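Local coordinates for ferrichrome ABC transporter substrate-binding protein (PDB 5FLY), which binds ferrichrome-type iron siderophores and probably hands them to an ABC transporter for uptake into the staphylococcal cell, at residues D65-G70 and V74-S79; L114-A119 and W258-Y263; K173-G178 and E201-V206; Q184-Q189 and V267-L272; A236-Q239 and A243-N246. One frame throughout, in Å; residues are numbered along the deposited sequence.

Interaction 1 of 5, residues D65-G70 and V74-S79; sequences DVDKVG and VEKVAS
Strand 68-69 is an outermost strand of the five-stranded parallel sheet in the N-terminal part of this class III solute-binding protein, and D67, V69 and K76 join the segment carrying this strand to helix 74-79, the next element of the chain. The side chain of K76 runs across to the other segment. Its CG lies anti to the backbone N (chi1 179°), and a bend at chi2 turns the rest of the chain toward D67. On the way K76 CG packs on V69 CG2 at 3.9 Å, so the aliphatic part of the lysine covers a buried valine. V69 CG1 also meets V77 CG2 at 3.9 Å. Both valines touch M31, in the loop after strand 28-30. Backbone bonds from D67 and V69 to V49 tie this edge to strand 46-50. The one polar link across the contact is a salt bridge between partly exposed side chains. K76 NZ meets D67 OD2 at 2.8 Å, on the anti side of the carboxylate and 34° out of its plane.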
# COMPACT_ATOMS: atom_id res chain seq x y z
N ASP A 65 -17.66 -9.15 8.62
CA ASP A 65 -18.65 -8.87 9.66
C ASP A 65 -18.55 -7.43 10.18
O ASP A 65 -19.05 -7.14 11.27
CB ASP A 65 -18.50 -9.87 10.79
CG ASP A 65 -18.77 -11.31 10.33
OD1 ASP A 65 -19.76 -11.53 9.60
OD2 ASP A 65 -17.98 -12.21 10.70
N VAL A 66 -17.93 -6.56 9.40
CA VAL A 66 -17.84 -5.13 9.73
C VAL A 66 -18.67 -4.29 8.77
O VAL A 66 -18.62 -4.48 7.55
CB VAL A 66 -16.37 -4.64 9.70
CG1 VAL A 66 -16.29 -3.16 10.05
CG2 VAL A 66 -15.51 -5.45 10.64
N ASP A 67 -19.45 -3.36 9.33
CA ASP A 67 -20.23 -2.44 8.52
C ASP A 67 -19.37 -1.67 7.53
O ASP A 67 -18.30 -1.16 7.89
CB ASP A 67 -20.97 -1.44 9.40
CG ASP A 67 -22.35 -1.92 9.80
OD1 ASP A 67 -22.56 -3.16 9.83
OD2 ASP A 67 -23.21 -1.06 10.08
N LYS A 68 -19.86 -1.57 6.30
CA LYS A 68 -19.15 -0.88 5.24
C LYS A 68 -19.68 0.53 5.10
O LYS A 68 -20.90 0.76 5.24
CB LYS A 68 -19.28 -1.61 3.90
CG LYS A 68 -18.80 -3.06 3.93
CD LYS A 68 -17.39 -3.17 4.48
CE LYS A 68 -16.85 -4.57 4.33
NZ LYS A 68 -17.76 -5.64 4.80
N VAL A 69 -18.79 1.47 4.82
CA VAL A 69 -19.15 2.89 4.72
C VAL A 69 -18.78 3.47 3.36
O VAL A 69 -17.68 3.27 2.86
CB VAL A 69 -18.46 3.71 5.83
CG1 VAL A 69 -18.95 5.15 5.83
CG2 VAL A 69 -18.70 3.08 7.19
N GLY A 70 -19.71 4.21 2.76
CA GLY A 70 -19.43 4.98 1.55
C GLY A 70 -18.48 6.14 1.79
O GLY A 70 -18.53 6.77 2.83
N VAL A 74 -20.98 10.64 5.64
CA VAL A 74 -20.74 11.13 6.99
C VAL A 74 -21.88 10.71 7.94
O VAL A 74 -21.66 10.42 9.12
CB VAL A 74 -20.60 12.68 7.00
CG1 VAL A 74 -20.49 13.21 8.42
CG2 VAL A 74 -19.39 13.11 6.17
N GLU A 75 -23.10 10.66 7.44
CA GLU A 75 -24.21 10.28 8.31
C GLU A 75 -24.08 8.81 8.73
O GLU A 75 -24.45 8.47 9.85
CB GLU A 75 -25.55 10.58 7.64
CG GLU A 75 -25.77 12.07 7.55
CD GLU A 75 -27.19 12.46 7.21
OE1 GLU A 75 -28.12 11.92 7.84
OE2 GLU A 75 -27.38 13.32 6.33
N LYS A 76 -23.53 7.96 7.86
CA LYS A 76 -23.25 6.58 8.25
C LYS A 76 -22.20 6.56 9.35
O LYS A 76 -22.37 5.85 10.35
CB LYS A 76 -22.79 5.72 7.07
CG LYS A 76 -22.46 4.26 7.43
CD LYS A 76 -23.63 3.47 8.00
CE LYS A 76 -23.17 2.05 8.36
NZ LYS A 76 -24.31 1.19 8.83
N VAL A 77 -21.13 7.35 9.20
CA VAL A 77 -20.09 7.39 10.22
C VAL A 77 -20.73 7.79 11.55
O VAL A 77 -20.56 7.11 12.58
CB VAL A 77 -18.93 8.36 9.83
CG1 VAL A 77 -17.90 8.45 10.95
CG2 VAL A 77 -18.26 7.92 8.55
N ALA A 78 -21.53 8.85 11.54
CA ALA A 78 -22.16 9.33 12.76
C ALA A 78 -23.05 8.24 13.38
O ALA A 78 -23.04 8.05 14.59
CB ALA A 78 -22.96 10.59 12.47
N SER A 79 -23.79 7.51 12.55
CA SER A 79 -24.71 6.49 13.06
C SER A 79 -23.99 5.37 13.79
O SER A 79 -24.60 4.65 14.57
CB SER A 79 -25.55 5.90 11.93
OG SER A 79 -24.81 4.99 11.15

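Interaction 2 of 5, residues L114-A119 and W258-Y263; sequences LEQQEA and WYNDPY. With 7PG (2,5,8,11,14,17,20,23-octaoxapentacosan-25-ol), chain P.
N260 OD1 accepts a hydrogen bond from Q116 NE2 at 3.0 Å, with an N-H...O angle of 159°. The donor sits well above the carbonyl plane of N260, and the two amide planes are 60° apart. Q116 reaches across with an extended chain, CG anti to its backbone N (chi1 179°). N260 ND2 donates to E180, so both polar atoms of this buried amide have partners. Beside this bond Q117 lays its amide against the P262 ring, with CD 3.6 Å from P262 CG. Q117 NE2 donates a hydrogen bond to G38 O, which helps fix the amide. D261 is the N-cap of helix 262-278, although its bond to Y263 N is weak. Earlier in the same loop, W258 and Y259 border the bound polyether. Atom O1 of the ligand lies 3.5 Å above the W258 ring plane, and W258 O is 3.3 Å from ligand C15. The contact joins helix 113-124 to the loop that enters helix 262-278, beside the ligand pocket of this solute-binding protein.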
# COMPACT_ATOMS: atom_id res chain seq x y z
N LEU A 114 6.49 0.58 7.27
CA LEU A 114 6.78 0.04 8.60
C LEU A 114 6.40 1.05 9.69
O LEU A 114 5.76 0.69 10.68
CB LEU A 114 8.26 -0.36 8.71
CG LEU A 114 8.71 -1.46 7.74
CD1 LEU A 114 10.19 -1.77 7.87
CD2 LEU A 114 7.92 -2.73 7.93
N GLU A 115 6.80 2.31 9.50
CA GLU A 115 6.38 3.41 10.38
C GLU A 115 4.86 3.49 10.47
O GLU A 115 4.29 3.81 11.49
CB GLU A 115 6.93 4.74 9.85
CG GLU A 115 8.46 4.81 9.83
CD GLU A 115 8.99 6.07 9.15
OE1 GLU A 115 8.26 6.70 8.34
OE2 GLU A 115 10.16 6.43 9.43
N GLN A 116 4.20 3.21 9.35
CA GLN A 116 2.74 3.23 9.31
C GLN A 116 2.15 2.19 10.28
O GLN A 116 1.24 2.49 11.04
CB GLN A 116 2.28 2.98 7.87
CG GLN A 116 0.78 2.94 7.64
CD GLN A 116 0.47 2.66 6.20
OE1 GLN A 116 0.62 3.53 5.35
NE2 GLN A 116 0.10 1.42 5.90
N GLN A 117 2.68 0.98 10.27
CA GLN A 117 2.13 -0.07 11.11
C GLN A 117 2.49 0.23 12.56
O GLN A 117 1.70 -0.03 13.48
CB GLN A 117 2.64 -1.44 10.66
CG GLN A 117 2.02 -2.61 11.42
CD GLN A 117 0.50 -2.71 11.33
OE1 GLN A 117 -0.14 -1.99 10.57
NE2 GLN A 117 -0.08 -3.61 12.11
N GLU A 118 3.65 0.84 12.77
CA GLU A 118 4.01 1.29 14.11
C GLU A 118 3.02 2.33 14.64
O GLU A 118 2.67 2.33 15.82
CB GLU A 118 5.43 1.83 14.13
CG GLU A 118 6.44 0.72 13.89
CD GLU A 118 7.88 1.20 13.73
OE1 GLU A 118 8.10 2.36 13.31
OE2 GLU A 118 8.78 0.39 14.04
N ALA A 119 2.56 3.22 13.76
CA ALA A 119 1.52 4.17 14.14
C ALA A 119 0.21 3.46 14.52
O ALA A 119 -0.46 3.86 15.46
CB ALA A 119 1.26 5.15 13.02
N TRP A 258 -2.81 -3.42 -4.39
CA TRP A 258 -2.90 -1.99 -4.12
C TRP A 258 -2.36 -1.59 -2.75
O TRP A 258 -1.76 -0.52 -2.61
CB TRP A 258 -4.34 -1.49 -4.21
CG TRP A 258 -4.86 -1.33 -5.59
CD1 TRP A 258 -4.16 -0.92 -6.69
CD2 TRP A 258 -6.19 -1.62 -6.03
NE1 TRP A 258 -4.99 -0.92 -7.79
CE2 TRP A 258 -6.23 -1.36 -7.41
CE3 TRP A 258 -7.35 -2.08 -5.39
CZ2 TRP A 258 -7.39 -1.53 -8.16
CZ3 TRP A 258 -8.50 -2.26 -6.15
CH2 TRP A 258 -8.51 -1.98 -7.51
N TYR A 259 -2.61 -2.40 -1.73
CA TYR A 259 -2.38 -1.99 -0.34
C TYR A 259 -1.00 -2.41 0.20
O TYR A 259 -0.26 -3.14 -0.46
CB TYR A 259 -3.54 -2.52 0.53
CG TYR A 259 -4.83 -1.86 0.11
CD1 TYR A 259 -5.08 -0.54 0.46
CD2 TYR A 259 -5.76 -2.51 -0.68
CE1 TYR A 259 -6.23 0.11 0.06
CE2 TYR A 259 -6.93 -1.86 -1.09
CZ TYR A 259 -7.14 -0.55 -0.72
OH TYR A 259 -8.28 0.12 -1.11
N ASN A 260 -0.64 -1.91 1.39
CA ASN A 260 0.65 -2.23 2.00
C ASN A 260 0.52 -2.55 3.49
O ASN A 260 1.47 -2.40 4.24
CB ASN A 260 1.67 -1.09 1.77
CG ASN A 260 1.25 0.26 2.35
OD1 ASN A 260 0.29 0.37 3.11
ND2 ASN A 260 1.99 1.31 1.99
N ASP A 261 -0.67 -2.99 3.88
CA ASP A 261 -0.92 -3.52 5.22
C ASP A 261 -0.29 -4.91 5.41
O ASP A 261 0.04 -5.59 4.43
CB ASP A 261 -2.42 -3.61 5.44
CG ASP A 261 -3.04 -4.59 4.49
OD1 ASP A 261 -3.33 -4.19 3.34
OD2 ASP A 261 -3.16 -5.79 4.87
N PRO A 262 -0.18 -5.39 6.66
CA PRO A 262 0.45 -6.70 6.88
C PRO A 262 -0.21 -7.88 6.15
O PRO A 262 0.52 -8.80 5.78
CB PRO A 262 0.35 -6.88 8.40
CG PRO A 262 0.34 -5.44 8.94
CD PRO A 262 -0.44 -4.66 7.92
N TYR A 263 -1.53 -7.90 5.97
CA TYR A 263 -2.16 -9.01 5.25
C TYR A 263 -1.71 -8.99 3.80
O TYR A 263 -1.28 -9.99 3.25
CB TYR A 263 -3.69 -8.95 5.32
CG TYR A 263 -4.29 -9.16 6.68
CD1 TYR A 263 -4.45 -10.44 7.20
CD2 TYR A 263 -4.73 -8.08 7.44
CE1 TYR A 263 -5.01 -10.63 8.46
CE2 TYR A 263 -5.30 -8.26 8.68
CZ TYR A 263 -5.43 -9.54 9.19
OH TYR A 263 -5.99 -9.73 10.44
C2 7PG P . -6.92 2.28 -4.75
O1 7PG P . -7.30 1.81 -6.01
C3 7PG P . -6.41 2.17 -7.03
C4 7PG P . -6.96 3.36 -7.81
O2 7PG P . -6.30 3.51 -9.04
C5 7PG P . -4.90 3.57 -8.94
C6 7PG P . -4.32 4.54 -9.96
O3 7PG P . -3.19 5.16 -9.42
C7 7PG P . -3.43 6.31 -8.65
C8 7PG P . -2.16 6.67 -7.87
O4 7PG P . -2.35 7.73 -6.97
C9 7PG P . -3.33 7.50 -6.00
C10 7PG P . -3.09 8.26 -4.70
O5 7PG P . -3.63 7.46 -3.67
C11 7PG P . -3.28 7.77 -2.35
C12 7PG P . -3.47 6.53 -1.47
O6 7PG P . -2.25 6.15 -0.90
C13 7PG P . -1.54 5.10 -1.51
C14 7PG P . -2.28 3.78 -1.32
O7 7PG P . -1.34 2.79 -1.00
C15 7PG P . -1.83 1.75 -0.21

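Interaction 3 of 5, residues K173-G178 and E201-V206; sequences KNWGRG and EGWTEV. With 7PG (2,5,8,11,14,17,20,23-octaoxapentacosan-25-ol), chain P.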
# COMPACT_ATOMS: atom_id res chain seq x y z
N LYS A 173 8.97 4.17 -4.13
CA LYS A 173 9.27 3.03 -3.26
C LYS A 173 8.20 2.73 -2.21
O LYS A 173 8.28 1.69 -1.55
CB LYS A 173 10.62 3.25 -2.57
CG LYS A 173 11.78 3.34 -3.56
CD LYS A 173 13.14 3.30 -2.86
CE LYS A 173 14.30 3.28 -3.86
NZ LYS A 173 14.36 4.56 -4.65
N ASN A 174 7.19 3.58 -2.05
CA ASN A 174 6.21 3.37 -0.98
C ASN A 174 4.82 3.84 -1.40
O ASN A 174 4.23 4.71 -0.75
CB ASN A 174 6.67 4.09 0.30
CG ASN A 174 6.10 3.48 1.59
OD1 ASN A 174 6.79 2.73 2.29
ND2 ASN A 174 4.88 3.84 1.92
N TRP A 175 4.28 3.27 -2.49
CA TRP A 175 2.93 3.61 -2.93
C TRP A 175 2.11 2.36 -3.25
O TRP A 175 1.26 2.36 -4.15
CB TRP A 175 2.98 4.55 -4.12
CG TRP A 175 1.86 5.55 -4.08
CD1 TRP A 175 0.62 5.41 -4.62
CD2 TRP A 175 1.86 6.81 -3.40
NE1 TRP A 175 -0.15 6.52 -4.34
CE2 TRP A 175 0.60 7.40 -3.60
CE3 TRP A 175 2.82 7.51 -2.68
CZ2 TRP A 175 0.26 8.65 -3.09
CZ3 TRP A 175 2.50 8.76 -2.18
CH2 TRP A 175 1.22 9.30 -2.38
N GLY A 176 2.34 1.28 -2.51
CA GLY A 176 1.64 0.04 -2.76
C GLY A 176 2.07 -0.58 -4.07
O GLY A 176 3.15 -0.30 -4.57
N ARG A 177 1.21 -1.45 -4.60
CA ARG A 177 1.45 -2.19 -5.82
C ARG A 177 2.76 -2.98 -5.76
O ARG A 177 3.42 -3.18 -6.77
CB ARG A 177 1.46 -1.24 -7.03
CG ARG A 177 0.12 -0.61 -7.31
CD ARG A 177 -0.13 0.63 -6.47
NE ARG A 177 -1.38 1.28 -6.87
CZ ARG A 177 -2.03 2.18 -6.14
NH1 ARG A 177 -1.56 2.55 -4.95
NH2 ARG A 177 -3.15 2.71 -6.59
N GLY A 178 3.11 -3.45 -4.57
CA GLY A 178 4.32 -4.23 -4.40
C GLY A 178 5.60 -3.42 -4.22
O GLY A 178 6.67 -4.00 -4.00
N GLU A 201 6.14 13.18 -5.76
CA GLU A 201 4.77 12.87 -5.38
C GLU A 201 4.59 11.42 -4.94
O GLU A 201 3.56 11.10 -4.35
CB GLU A 201 3.80 13.17 -6.53
CG GLU A 201 3.88 14.59 -7.08
CD GLU A 201 3.90 15.64 -5.99
OE1 GLU A 201 3.19 15.46 -4.97
OE2 GLU A 201 4.63 16.65 -6.15
N GLY A 202 5.57 10.57 -5.22
CA GLY A 202 5.54 9.17 -4.81
C GLY A 202 5.06 8.20 -5.87
O GLY A 202 5.13 6.99 -5.71
N TRP A 203 4.61 8.76 -6.99
CA TRP A 203 4.04 8.00 -8.09
C TRP A 203 3.94 8.94 -9.27
O TRP A 203 4.05 10.16 -9.10
CB TRP A 203 2.66 7.47 -7.74
CG TRP A 203 1.69 8.60 -7.48
CD1 TRP A 203 1.51 9.25 -6.30
CD2 TRP A 203 0.82 9.21 -8.43
NE1 TRP A 203 0.56 10.24 -6.46
CE2 TRP A 203 0.11 10.22 -7.75
CE3 TRP A 203 0.54 8.98 -9.78
CZ2 TRP A 203 -0.84 11.02 -8.39
CZ3 TRP A 203 -0.41 9.77 -10.41
CH2 TRP A 203 -1.09 10.78 -9.71
N THR A 204 3.66 8.41 -10.45
CA THR A 204 3.39 9.26 -11.59
C THR A 204 2.54 8.57 -12.64
O THR A 204 2.57 7.35 -12.77
CB THR A 204 4.69 9.74 -12.26
OG1 THR A 204 4.37 10.72 -13.26
CG2 THR A 204 5.46 8.57 -12.87
N GLU A 205 1.76 9.35 -13.37
CA GLU A 205 1.17 8.87 -14.62
C GLU A 205 2.29 8.84 -15.66
O GLU A 205 3.15 9.72 -15.67
CB GLU A 205 -0.00 9.74 -15.09
CG GLU A 205 -0.57 9.20 -16.39
CD GLU A 205 -1.84 9.87 -16.89
OE1 GLU A 205 -2.42 10.72 -16.18
OE2 GLU A 205 -2.27 9.49 -18.01
N VAL A 206 2.26 7.82 -16.51
CA VAL A 206 3.26 7.63 -17.56
C VAL A 206 2.55 7.76 -18.90
O VAL A 206 1.68 6.96 -19.21
CB VAL A 206 3.94 6.24 -17.45
CG1 VAL A 206 4.92 6.01 -18.59
CG2 VAL A 206 4.66 6.10 -16.12
C2 7PG P . -6.92 2.28 -4.75
O1 7PG P . -7.30 1.81 -6.01
C3 7PG P . -6.41 2.17 -7.03
C4 7PG P . -6.96 3.36 -7.81
O2 7PG P . -6.30 3.51 -9.04
C5 7PG P . -4.90 3.57 -8.94
C6 7PG P . -4.32 4.54 -9.96
O3 7PG P . -3.19 5.16 -9.42
C7 7PG P . -3.43 6.31 -8.65
C8 7PG P . -2.16 6.67 -7.87
O4 7PG P . -2.35 7.73 -6.97
C9 7PG P . -3.33 7.50 -6.00
C10 7PG P . -3.09 8.26 -4.70
O5 7PG P . -3.63 7.46 -3.67
C11 7PG P . -3.28 7.77 -2.35
C12 7PG P . -3.47 6.53 -1.47
O6 7PG P . -2.25 6.15 -0.90
C13 7PG P . -1.54 5.10 -1.51
C14 7PG P . -2.28 3.78 -1.32
O7 7PG P . -1.34 2.79 -1.00
C15 7PG P . -1.83 1.75 -0.21
O HOH W 1 6.36 6.17 -3.18
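W175 and W203 pack tightly where the loop after strand 167-171 meets strand 203-205. W203 CD1 comes within 3.4 Å of W175 CE2, over one face of the W175 ring, with the two planes oblique at 43°. W203 CB adds a CH-pi contact over the W175 five-membered ring. The six-membered end of W175 approaches the backbone, with CZ3 3.4 Å from E201 O. G202, without a side chain, passes close beside this ring. The looser part holds a water that bridges the two segments, accepting from N174 N and donating to G202 O at 2.9 Å each, and the E201 side chain is exposed to solvent. The polyether covers the opposite face of W175 with C13, 3.4 Å above the plane, and O4 lies over the centre of the W203 ring. R177 NH1 donates to W175 O at 2.9 Å, while its NE makes a salt bridge with E162. W175, W203 and R177 help line the ligand pocket, which is probably where the siderophore binds.

Interaction 4 of 5, residues Q184-Q189 and V267-L272; sequences QAFGLQ and VIRKDL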
# COMPACT_ATOMS: atom_id res chain seq x y z
N GLN A 184 12.04 -1.92 -0.84
CA GLN A 184 12.49 -1.81 0.54
C GLN A 184 12.80 -3.17 1.14
O GLN A 184 13.94 -3.41 1.57
CB GLN A 184 11.46 -1.07 1.39
CG GLN A 184 11.15 0.33 0.87
CD GLN A 184 10.19 1.09 1.75
OE1 GLN A 184 10.41 1.25 2.96
NE2 GLN A 184 9.07 1.54 1.17
N ALA A 185 11.82 -4.06 1.19
CA ALA A 185 12.01 -5.37 1.83
C ALA A 185 13.02 -6.24 1.07
O ALA A 185 13.89 -6.86 1.70
CB ALA A 185 10.68 -6.10 1.97
N PHE A 186 12.90 -6.32 -0.26
CA PHE A 186 13.81 -7.14 -1.07
C PHE A 186 15.04 -6.36 -1.53
O PHE A 186 16.02 -6.95 -1.99
CB PHE A 186 13.12 -7.71 -2.32
CG PHE A 186 12.04 -8.74 -2.07
CD1 PHE A 186 11.87 -9.34 -0.84
CD2 PHE A 186 11.19 -9.11 -3.12
CE1 PHE A 186 10.85 -10.29 -0.65
CE2 PHE A 186 10.19 -10.06 -2.93
CZ PHE A 186 10.01 -10.64 -1.70
N GLY A 187 14.99 -5.03 -1.46
CA GLY A 187 16.15 -4.20 -1.76
C GLY A 187 16.57 -4.18 -3.21
O GLY A 187 17.75 -3.98 -3.53
N LEU A 188 15.62 -4.40 -4.11
CA LEU A 188 15.88 -4.32 -5.54
C LEU A 188 15.98 -2.86 -5.98
O LEU A 188 15.40 -1.97 -5.36
CB LEU A 188 14.79 -5.04 -6.32
CG LEU A 188 14.70 -6.53 -6.01
CD1 LEU A 188 13.44 -7.12 -6.57
CD2 LEU A 188 15.92 -7.26 -6.60
N GLN A 189 16.71 -2.61 -7.06
CA GLN A 189 16.98 -1.25 -7.48
C GLN A 189 15.84 -0.65 -8.27
O GLN A 189 15.08 -1.35 -8.95
CB GLN A 189 18.25 -1.19 -8.34
CG GLN A 189 19.46 -1.88 -7.72
CD GLN A 189 19.69 -1.49 -6.28
OE1 GLN A 189 19.65 -2.34 -5.38
NE2 GLN A 189 19.95 -0.21 -6.04
N VAL A 267 0.79 -11.68 1.43
CA VAL A 267 0.36 -12.25 0.17
C VAL A 267 1.29 -11.83 -0.98
O VAL A 267 1.71 -12.68 -1.79
CB VAL A 267 -1.09 -11.82 -0.15
CG1 VAL A 267 -1.51 -12.27 -1.54
CG2 VAL A 267 -2.02 -12.43 0.90
N ILE A 268 1.61 -10.55 -1.05
CA ILE A 268 2.39 -10.06 -2.19
C ILE A 268 3.86 -10.48 -2.06
O ILE A 268 4.54 -10.68 -3.06
CB ILE A 268 2.30 -8.52 -2.36
CG1 ILE A 268 2.81 -7.77 -1.14
CG2 ILE A 268 0.87 -8.11 -2.68
CD1 ILE A 268 3.06 -6.28 -1.40
N ARG A 269 4.35 -10.63 -0.83
CA ARG A 269 5.71 -11.10 -0.61
C ARG A 269 5.82 -12.48 -1.23
O ARG A 269 6.74 -12.77 -1.98
CB ARG A 269 6.07 -11.16 0.87
CG ARG A 269 7.49 -11.63 1.15
CD ARG A 269 7.68 -12.13 2.59
NE ARG A 269 6.79 -13.25 2.91
CZ ARG A 269 7.00 -14.51 2.54
NH1 ARG A 269 8.08 -14.84 1.86
NH2 ARG A 269 6.12 -15.45 2.85
N LYS A 270 4.85 -13.32 -0.90
CA LYS A 270 4.86 -14.71 -1.35
C LYS A 270 4.76 -14.80 -2.86
O LYS A 270 5.52 -15.54 -3.51
CB LYS A 270 3.72 -15.48 -0.70
CG LYS A 270 3.85 -16.98 -0.76
CD LYS A 270 2.67 -17.67 -0.09
CE LYS A 270 2.62 -17.42 1.41
NZ LYS A 270 1.46 -18.13 2.04
N ASP A 271 3.83 -14.03 -3.42
CA ASP A 271 3.57 -14.09 -4.86
C ASP A 271 4.76 -13.54 -5.64
O ASP A 271 5.17 -14.12 -6.63
CB ASP A 271 2.31 -13.30 -5.20
CG ASP A 271 1.92 -13.43 -6.67
OD1 ASP A 271 1.77 -14.58 -7.14
OD2 ASP A 271 1.79 -12.40 -7.36
N LEU A 272 5.31 -12.42 -5.19
CA LEU A 272 6.42 -11.80 -5.89
C LEU A 272 7.65 -12.68 -5.84
O LEU A 272 8.34 -12.83 -6.84
CB LEU A 272 6.76 -10.43 -5.30
CG LEU A 272 5.78 -9.32 -5.65
CD1 LEU A 272 6.13 -8.09 -4.84
CD2 LEU A 272 5.82 -9.04 -7.15
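With CG anti to the carbonyl carbon (chi1 -68°), F186 directs its ring from just after helix 179-185 to helix 262-278. R269 has CG anti to its backbone N (chi1 -179°), which places that methylene at the outer end of the phenyl. F186 CZ lies 3.9 Å from R269 CG, and CE1 is almost as close to the same atom. F186 CZ is also 3.9 Å from R269 O, which lies at the ring edge and in its plane. L272, one turn further on, meets the same edge, with its CB 4.2 Å from F186 CE2. No hydrogen bond crosses between the two segments. The arginine chain bends at chi3, its guanidinium plane is 78° from the ring, and NH1 makes a salt bridge with D144 of helix 127-152. The same long helix supplies D144 and I148 as neighbours of F186, while V181 touches both F186 and L272. G187 follows as the first residue to leave the helix, with positive phi, and turns the chain away. The contact is mainly packing of one aromatic ring edge on helix 262-278, beside the long helix 127-152, which links the two lobes in class III binding proteins.

Interaction 5 of 5, residues A236-Q239 and A243-N246; sequences AMWQ and AVQN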
# COMPACT_ATOMS: atom_id res chain seq x y z
N ALA A 236 5.98 -2.39 -30.63
CA ALA A 236 7.36 -2.71 -30.94
C ALA A 236 8.30 -2.23 -29.83
O ALA A 236 9.24 -2.94 -29.47
CB ALA A 236 7.75 -2.11 -32.28
N MET A 237 8.03 -1.04 -29.28
CA MET A 237 8.85 -0.47 -28.21
C MET A 237 8.94 -1.46 -27.06
O MET A 237 10.02 -1.74 -26.55
CB MET A 237 8.28 0.87 -27.71
CG MET A 237 8.85 1.33 -26.35
SD MET A 237 8.36 2.98 -25.80
CE MET A 237 6.59 2.86 -25.86
N TRP A 238 7.78 -2.00 -26.68
CA TRP A 238 7.71 -2.94 -25.56
C TRP A 238 8.51 -4.19 -25.87
O TRP A 238 9.33 -4.64 -25.07
CB TRP A 238 6.25 -3.31 -25.29
CG TRP A 238 6.06 -4.36 -24.23
CD1 TRP A 238 5.89 -5.70 -24.42
CD2 TRP A 238 6.01 -4.15 -22.81
NE1 TRP A 238 5.74 -6.34 -23.21
CE2 TRP A 238 5.81 -5.41 -22.21
CE3 TRP A 238 6.12 -3.02 -22.00
CZ2 TRP A 238 5.71 -5.56 -20.82
CZ3 TRP A 238 6.02 -3.18 -20.60
CH2 TRP A 238 5.83 -4.44 -20.04
N GLN A 239 8.26 -4.76 -27.04
CA GLN A 239 8.90 -6.01 -27.41
C GLN A 239 10.41 -5.87 -27.48
O GLN A 239 11.14 -6.85 -27.33
CB GLN A 239 8.35 -6.50 -28.73
CG GLN A 239 6.89 -6.85 -28.62
CD GLN A 239 6.37 -7.41 -29.90
OE1 GLN A 239 5.40 -6.92 -30.47
NE2 GLN A 239 7.03 -8.45 -30.37
N ALA A 243 14.05 -6.15 -20.70
CA ALA A 243 13.33 -7.01 -19.76
C ALA A 243 12.40 -7.96 -20.50
O ALA A 243 12.29 -9.12 -20.15
CB ALA A 243 12.54 -6.18 -18.78
N VAL A 244 11.73 -7.45 -21.53
CA VAL A 244 10.78 -8.24 -22.30
C VAL A 244 11.53 -9.27 -23.15
O VAL A 244 11.11 -10.40 -23.24
CB VAL A 244 9.88 -7.32 -23.16
CG1 VAL A 244 9.00 -8.13 -24.09
CG2 VAL A 244 9.02 -6.45 -22.26
N GLN A 245 12.65 -8.87 -23.75
CA GLN A 245 13.52 -9.81 -24.46
C GLN A 245 14.06 -10.92 -23.54
O GLN A 245 14.21 -12.07 -23.97
CB GLN A 245 14.68 -9.07 -25.13
CG GLN A 245 14.26 -8.16 -26.28
CD GLN A 245 15.43 -7.68 -27.12
OE1 GLN A 245 16.36 -8.44 -27.40
NE2 GLN A 245 15.38 -6.42 -27.54
N ASN A 246 14.38 -10.57 -22.29
CA ASN A 246 14.89 -11.55 -21.34
C ASN A 246 13.78 -12.39 -20.68
O ASN A 246 14.06 -13.27 -19.86
CB ASN A 246 15.72 -10.86 -20.23
CG ASN A 246 17.05 -10.33 -20.74
OD1 ASN A 246 17.59 -10.81 -21.74
ND2 ASN A 246 17.58 -9.33 -20.04
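V244 sends its side chain into the angle between the backbone and the ring of W238. Its CB is 3.3 Å from W238 O. V244 CG1, anti to the backbone N (chi1 173°), is 3.6 Å from W238 O and 3.9 Å from Q239 CA. CG2 lies over one face of the indole, offset toward the rim. V244 CG2 is 3.4 Å from W238 CE2 and makes a CH-pi contact with the five-membered ring, 3.5 Å from its centroid and 21° off the normal. This packing joins two short consecutive helices, 236-239 and 242-245, in the connection between strands 218-223 and 249-253. Those strands are parallel neighbours in the mixed sheet, so the helices belong to a beta-alpha-beta crossover of the C-terminal lobe. The W238 ring is buried against I219 of the sheet and edge-to-face with F232. On the exposed side Q245 CG passes 3.5 Å from Q239 O, and Q245 NE2 donates to N240 O in the turn between the helices.

How the interactions relate
Interaction 1 packs locally at the outer strand of the N-terminal parallel sheet, and interaction 5 beside the mixed sheet of the other lobe, with centres about 47 Å apart. Interactions 2, 3 and 4 lie between them, with centres about 14 to 15 Å apart. Interaction 1 closes before the others open. Interactions 2 and 4 share helix 262-278, and their segments alternate along the chain. Interaction 5 is nested inside the loops closed by interactions 2 and 4, interaction 3 inside that of interaction 2. Interactions 2 and 3 touch the polyether. Q184 NE2 probably bonds to N174 OD1 and K173 O, joining interactions 3 and 4. The middle three connect the pocket to the helices beside it.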